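PDB 4PSR: alpha-fucosidase GH29 from Fusarium graminearum, which hydrolyses alpha-L-fucosides and probably releases alpha-1,6-linked fucose from the innermost N-acetylglucosamine of glycoprotein glycans. Local coordinates for residues A[22-27]-A[268-273]; A[223-228]-A[250-255]. All coordinates share one frame; numbering follows the deposited sequence. Where two conformers were deposited one is given.

How the contacts relate
Both contacts are buried. Contact 1 lies nearer the centre of the chain. It brings helix 22-27 against strand 268-272 at the end of the barrel where the strands begin. Contact 2 lies on the outer wall, where helix 246-263 covers strand 222-225. The two strands are neighbours in the parallel sheet, and Thr269 OG1 probably hydrogen-bonds Ile223 O between them. Neither contact has a hydrogen bond between its own segments. Contact 1 sets valine methyls against aromatic rings inside the barrel, and contact 2 sets isoleucine against a phenylalanine edge outside it. The charged groups gather at the C-terminal strand ends, where Lys272 and Asp226 form a salt bridge and both bind fucose.

Contact 1 (A[22-27]-A[268-273]). With FUL (beta-L-fucopyranose), chain M.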
# COMPACT_ATOMS: atom_id res chain seq x y z
N GLU A 22 -1.19 4.64 14.94
CA GLU A 22 -2.35 3.77 15.09
C GLU A 22 -3.48 4.09 14.10
O GLU A 22 -4.08 3.15 13.56
CB GLU A 22 -2.87 3.78 16.53
CG GLU A 22 -1.84 3.29 17.52
CD GLU A 22 -1.35 1.90 17.23
OE1 GLU A 22 -2.15 0.95 17.24
OE2 GLU A 22 -0.14 1.71 17.02
N TRP A 23 -3.74 5.36 13.81
CA TRP A 23 -4.83 5.66 12.87
C TRP A 23 -4.56 5.06 11.48
O TRP A 23 -5.50 4.64 10.77
CB TRP A 23 -5.12 7.16 12.73
CG TRP A 23 -4.07 7.96 11.99
CD1 TRP A 23 -3.11 8.76 12.55
CD2 TRP A 23 -3.91 8.09 10.56
NE1 TRP A 23 -2.36 9.35 11.56
CE2 TRP A 23 -2.81 8.94 10.34
CE3 TRP A 23 -4.56 7.54 9.46
CZ2 TRP A 23 -2.37 9.26 9.06
CZ3 TRP A 23 -4.11 7.87 8.18
CH2 TRP A 23 -3.02 8.72 8.00
N TYR A 24 -3.29 5.02 11.09
CA TYR A 24 -2.91 4.51 9.78
C TYR A 24 -3.01 2.99 9.75
O TYR A 24 -3.48 2.42 8.77
CB TYR A 24 -1.51 5.03 9.41
CG TYR A 24 -0.89 4.49 8.13
CD1 TYR A 24 -0.01 3.43 8.16
CD2 TYR A 24 -1.18 5.06 6.89
CE1 TYR A 24 0.58 2.96 7.01
CE2 TYR A 24 -0.59 4.60 5.73
CZ TYR A 24 0.29 3.55 5.81
OH TYR A 24 0.90 3.05 4.68
N ARG A 25 -2.63 2.33 10.83
CA ARG A 25 -2.82 0.90 10.94
C ARG A 25 -4.30 0.52 10.96
O ARG A 25 -4.69 -0.55 10.47
CB ARG A 25 -2.12 0.34 12.18
CG ARG A 25 -0.62 0.64 12.27
CD ARG A 25 0.02 0.04 13.50
NE ARG A 25 1.41 0.50 13.63
CZ ARG A 25 2.47 -0.29 13.77
NH1 ARG A 25 2.38 -1.60 13.84
NH2 ARG A 25 3.66 0.30 13.86
N ASP A 26 -5.13 1.40 11.51
CA ASP A 26 -6.55 1.13 11.57
C ASP A 26 -7.23 1.31 10.22
O ASP A 26 -8.32 0.77 10.00
CB ASP A 26 -7.22 2.12 12.54
CG ASP A 26 -6.89 1.87 14.01
OD1 ASP A 26 -6.38 0.78 14.37
OD2 ASP A 26 -7.14 2.81 14.79
N ALA A 27 -6.64 2.12 9.36
CA ALA A 27 -7.31 2.60 8.16
C ALA A 27 -7.55 1.56 7.08
O ALA A 27 -8.63 1.53 6.50
CB ALA A 27 -6.57 3.78 7.57
N VAL A 268 2.58 10.52 8.14
CA VAL A 268 3.23 9.33 7.58
C VAL A 268 3.91 9.68 6.28
O VAL A 268 3.37 10.43 5.47
CB VAL A 268 2.19 8.24 7.29
CG1 VAL A 268 2.79 7.01 6.61
CG2 VAL A 268 1.48 7.85 8.57
N THR A 269 5.12 9.14 6.04
CA THR A 269 5.65 9.17 4.69
C THR A 269 6.03 7.76 4.24
O THR A 269 6.47 6.93 5.05
CB THR A 269 6.84 10.16 4.56
OG1 THR A 269 7.13 10.41 3.18
CG2 THR A 269 8.10 9.66 5.26
N THR A 270 5.73 7.46 2.98
CA THR A 270 6.00 6.15 2.40
C THR A 270 7.08 6.26 1.31
O THR A 270 7.32 7.35 0.75
CB THR A 270 4.72 5.46 1.79
OG1 THR A 270 4.36 6.13 0.57
CG2 THR A 270 3.53 5.48 2.74
N TYR A 271 7.74 5.16 1.03
CA TYR A 271 8.75 5.13 -0.02
C TYR A 271 8.78 3.71 -0.57
O TYR A 271 8.33 2.78 0.13
CB TYR A 271 10.14 5.61 0.47
CG TYR A 271 10.78 4.62 1.40
CD1 TYR A 271 10.21 4.28 2.62
CD2 TYR A 271 11.97 4.00 1.02
CE1 TYR A 271 10.77 3.33 3.42
CE2 TYR A 271 12.56 3.05 1.82
CZ TYR A 271 11.96 2.72 3.02
OH TYR A 271 12.54 1.73 3.81
N LYS A 272 9.27 3.52 -1.79
CA LYS A 272 9.24 2.18 -2.40
C LYS A 272 10.15 1.21 -1.64
O LYS A 272 11.26 1.56 -1.28
CB LYS A 272 9.56 2.22 -3.89
CG LYS A 272 8.53 2.96 -4.71
CD LYS A 272 7.16 2.25 -4.68
CE LYS A 272 6.12 2.91 -5.57
NZ LYS A 272 6.44 2.69 -7.00
N HIS A 273 9.65 0.00 -1.41
CA HIS A 273 10.31 -1.01 -0.58
C HIS A 273 11.76 -1.26 -0.94
O HIS A 273 12.60 -1.38 -0.06
CB HIS A 273 9.50 -2.33 -0.65
CG HIS A 273 10.20 -3.51 -0.04
ND1 HIS A 273 10.55 -4.63 -0.76
CD2 HIS A 273 10.59 -3.75 1.24
CE1 HIS A 273 11.14 -5.50 0.03
NE2 HIS A 273 11.18 -5.00 1.25
C1 FUL M . 5.94 3.47 -10.35
C2 FUL M . 5.79 4.59 -11.35
O2 FUL M . 6.88 4.63 -12.29
C3 FUL M . 4.48 4.34 -12.06
O3 FUL M . 4.32 5.31 -13.07
C4 FUL M . 3.39 4.42 -11.03
O4 FUL M . 3.33 5.74 -10.50
C5 FUL M . 3.66 3.41 -9.92
C6 FUL M . 2.65 3.47 -8.80
O5 FUL M . 4.96 3.57 -9.34
O1 FUL M . 7.19 3.60 -9.71
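This is a buried apolar contact at the floor of the barrel, where Trp23 and Tyr24 of helix 22-27 meet Val268 at the start of strand 268-272. Val268 uses both of its methyls. CG2 lies 4.1 Å from Tyr24 CG and also touches Trp23 CZ2. CG1 sits over one face of the Tyr24 ring, 4.2 Å above its plane and offset toward the rim. Tyr24 has CG anti to its backbone N (chi1 174°), and its side chain crosses those of Val268 and Thr270 at about a right angle. Its hydroxyl OH comes to 4.1 Å from Thr270 CG2, and it is satisfied by a hydrogen bond to Gln301 OE1. Trp23 has CG between its backbone N and carbonyl carbon (chi1 71°), and Tyr24 CB rests over one face of the indole. The indole NE1 is hydrogen-bonded to Glu266 O, just ahead of the strand.

The fold is a TIM barrel of eight parallel strands. Helix 22-27 precedes its first strand and packs beneath the interior, with the Tyr24 side chain also touching Ile222 and Val284. Alternate residues of strand 268-272 face inward. Val268 and Thr270 line the lower interior, and Lys272 reaches the fucose pocket at the opposite end of the strand. The Lys272 chain bends at chi2 and chi4, and its NZ gives a hydrogen bond of 2.9 Å to the ring oxygen O5 of the sugar. The same NZ is 3.0 Å from fucose O1, and it forms a salt bridge with Asp226.

Contact 2 (A[223-228]-A[250-255]); sequences IWNDFS and LEFLAY. With FUL (beta-L-fucopyranose), chain M.
Ile223 and Phe252 make the main touch, approaching from opposite directions. Ile223 CD1 meets the edge of the Phe252 ring, in its plane, 3.8 Å from CE1. Ile223 CG2 adds a second contact, 4.0 Å from Phe252 CZ. With chi1 at 165°, CG of Phe252 is trans to N, and the CE1-CZ edge of the ring meets Ile223. Asn225 approaches obliquely, with ND2 4.3 Å from Phe252 CE2. This amide nitrogen is hydrogen-bonded to Thr270 O, which ties it to the next strand.

Beyond the strand end the same segment enters the fucose site. Asp226 OD1 accepts a hydrogen bond of 2.7 Å from fucose O1. It also accepts one from the backbone N of Phe227, on the anti side and 35° out of the carboxylate plane. Asp226 OD2 lies close to the anomeric carbon of the sugar. This placement after the fourth barrel strand is consistent with that of the nucleophile in GH29 enzymes. His171 ND1 hydrogen-bonds OD2, and Trp224 brings its six-membered ring to the fucose methyl C6.

Strand 222-225, helix 246-263 and strand 268-272 form a beta-alpha-beta crossover of the barrel. Phe252 is stacked on His211 of helix 200-218 and touches Thr269, while Ile223 packs on Met214 and Leu215. The contact thus fills the seam between two neighbouring outer helices and the paired strands beneath them.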
# COMPACT_ATOMS: atom_id res chain seq x y z
N ILE A 223 2.48 11.57 2.98
CA ILE A 223 3.19 11.90 1.74
C ILE A 223 3.80 10.62 1.18
O ILE A 223 4.72 10.02 1.81
CB ILE A 223 4.27 12.99 1.92
CG1 ILE A 223 3.61 14.29 2.40
CG2 ILE A 223 5.03 13.21 0.61
CD1 ILE A 223 4.61 15.42 2.67
N TRP A 224 3.31 10.19 0.03
CA TRP A 224 3.74 8.98 -0.65
C TRP A 224 4.82 9.39 -1.64
O TRP A 224 4.65 10.37 -2.37
CB TRP A 224 2.51 8.40 -1.33
CG TRP A 224 2.60 7.14 -2.14
CD1 TRP A 224 2.03 5.93 -1.81
CD2 TRP A 224 3.17 6.96 -3.44
NE1 TRP A 224 2.21 5.03 -2.82
CE2 TRP A 224 2.91 5.62 -3.83
CE3 TRP A 224 3.89 7.79 -4.32
CZ2 TRP A 224 3.36 5.08 -5.05
CZ3 TRP A 224 4.34 7.25 -5.53
CH2 TRP A 224 4.07 5.90 -5.88
N ASN A 225 5.95 8.65 -1.64
CA ASN A 225 7.08 8.92 -2.53
C ASN A 225 7.36 7.77 -3.45
O ASN A 225 7.33 6.61 -3.02
CB ASN A 225 8.37 9.20 -1.75
CG ASN A 225 8.31 10.47 -0.98
OD1 ASN A 225 8.73 11.54 -1.50
ND2 ASN A 225 7.86 10.40 0.27
N ASP A 226 7.72 8.07 -4.69
CA ASP A 226 8.17 7.05 -5.63
C ASP A 226 9.70 6.88 -5.56
O ASP A 226 10.36 7.55 -4.79
CB ASP A 226 7.71 7.41 -7.06
CG ASP A 226 7.43 6.19 -7.91
OD1 ASP A 226 7.87 5.07 -7.52
OD2 ASP A 226 6.79 6.33 -8.96
N PHE A 227 10.19 5.97 -6.39
CA PHE A 227 11.59 5.53 -6.39
C PHE A 227 12.54 6.62 -6.88
O PHE A 227 12.12 7.72 -7.24
CB PHE A 227 11.74 4.27 -7.26
CG PHE A 227 11.81 4.53 -8.73
CD1 PHE A 227 13.01 4.44 -9.41
CD2 PHE A 227 10.69 4.86 -9.46
CE1 PHE A 227 13.10 4.68 -10.78
CE2 PHE A 227 10.77 5.10 -10.84
CZ PHE A 227 11.99 5.01 -11.49
N SER A 228 13.83 6.29 -6.91
CA SER A 228 14.94 7.20 -7.27
C SER A 228 15.24 8.17 -6.13
O SER A 228 15.85 9.22 -6.35
CB SER A 228 14.71 7.93 -8.60
OG SER A 228 15.95 8.51 -9.02
N LEU A 250 17.06 14.20 4.00
CA LEU A 250 17.01 14.39 5.43
C LEU A 250 16.30 15.69 5.79
O LEU A 250 15.59 15.75 6.80
CB LEU A 250 18.42 14.37 6.03
CG LEU A 250 19.03 12.98 6.11
CD1 LEU A 250 20.51 13.10 6.45
CD2 LEU A 250 18.31 12.18 7.18
N GLU A 251 16.50 16.74 4.98
CA GLU A 251 15.83 18.01 5.24
C GLU A 251 14.30 17.87 5.04
O GLU A 251 13.53 18.45 5.79
CB GLU A 251 16.43 19.10 4.34
CG GLU A 251 17.82 19.55 4.84
CD GLU A 251 18.61 20.38 3.85
OE1 GLU A 251 18.13 20.63 2.74
OE2 GLU A 251 19.74 20.78 4.20
N PHE A 252 13.90 17.11 4.01
CA PHE A 252 12.48 16.79 3.83
C PHE A 252 11.89 16.08 5.05
O PHE A 252 10.83 16.49 5.58
CB PHE A 252 12.24 15.93 2.59
CG PHE A 252 10.87 15.30 2.60
CD1 PHE A 252 9.72 16.07 2.42
CD2 PHE A 252 10.73 13.94 2.87
CE1 PHE A 252 8.45 15.48 2.48
CE2 PHE A 252 9.47 13.35 2.92
CZ PHE A 252 8.34 14.12 2.74
N LEU A 253 12.54 15.00 5.51
CA LEU A 253 12.03 14.23 6.63
C LEU A 253 11.88 15.12 7.87
O LEU A 253 10.84 15.12 8.54
CB LEU A 253 12.94 13.01 6.90
CG LEU A 253 12.97 11.96 5.80
CD1 LEU A 253 14.07 10.93 6.04
CD2 LEU A 253 11.59 11.26 5.69
N ALA A 254 12.94 15.86 8.20
CA ALA A 254 12.86 16.73 9.37
C ALA A 254 11.77 17.81 9.23
O ALA A 254 11.02 18.06 10.17
CB ALA A 254 14.22 17.38 9.68
N TYR A 255 11.67 18.41 8.04
CA TYR A 255 10.67 19.45 7.82
C TYR A 255 9.25 18.94 7.98
O TYR A 255 8.45 19.50 8.72
CB TYR A 255 10.86 20.11 6.46
CG TYR A 255 10.08 21.38 6.27
CD1 TYR A 255 10.66 22.62 6.50
CD2 TYR A 255 8.76 21.37 5.84
CE1 TYR A 255 9.97 23.79 6.32
CE2 TYR A 255 8.06 22.54 5.64
CZ TYR A 255 8.68 23.76 5.89
OH TYR A 255 8.02 24.95 5.70
C1 FUL M . 5.94 3.47 -10.35
C2 FUL M . 5.79 4.59 -11.35
O2 FUL M . 6.88 4.63 -12.29
C3 FUL M . 4.48 4.34 -12.06
O3 FUL M . 4.32 5.31 -13.07
C4 FUL M . 3.39 4.42 -11.03
O4 FUL M . 3.33 5.74 -10.50
C5 FUL M . 3.66 3.41 -9.92
C6 FUL M . 2.65 3.47 -8.80
O5 FUL M . 4.96 3.57 -9.34
O1 FUL M . 7.19 3.60 -9.71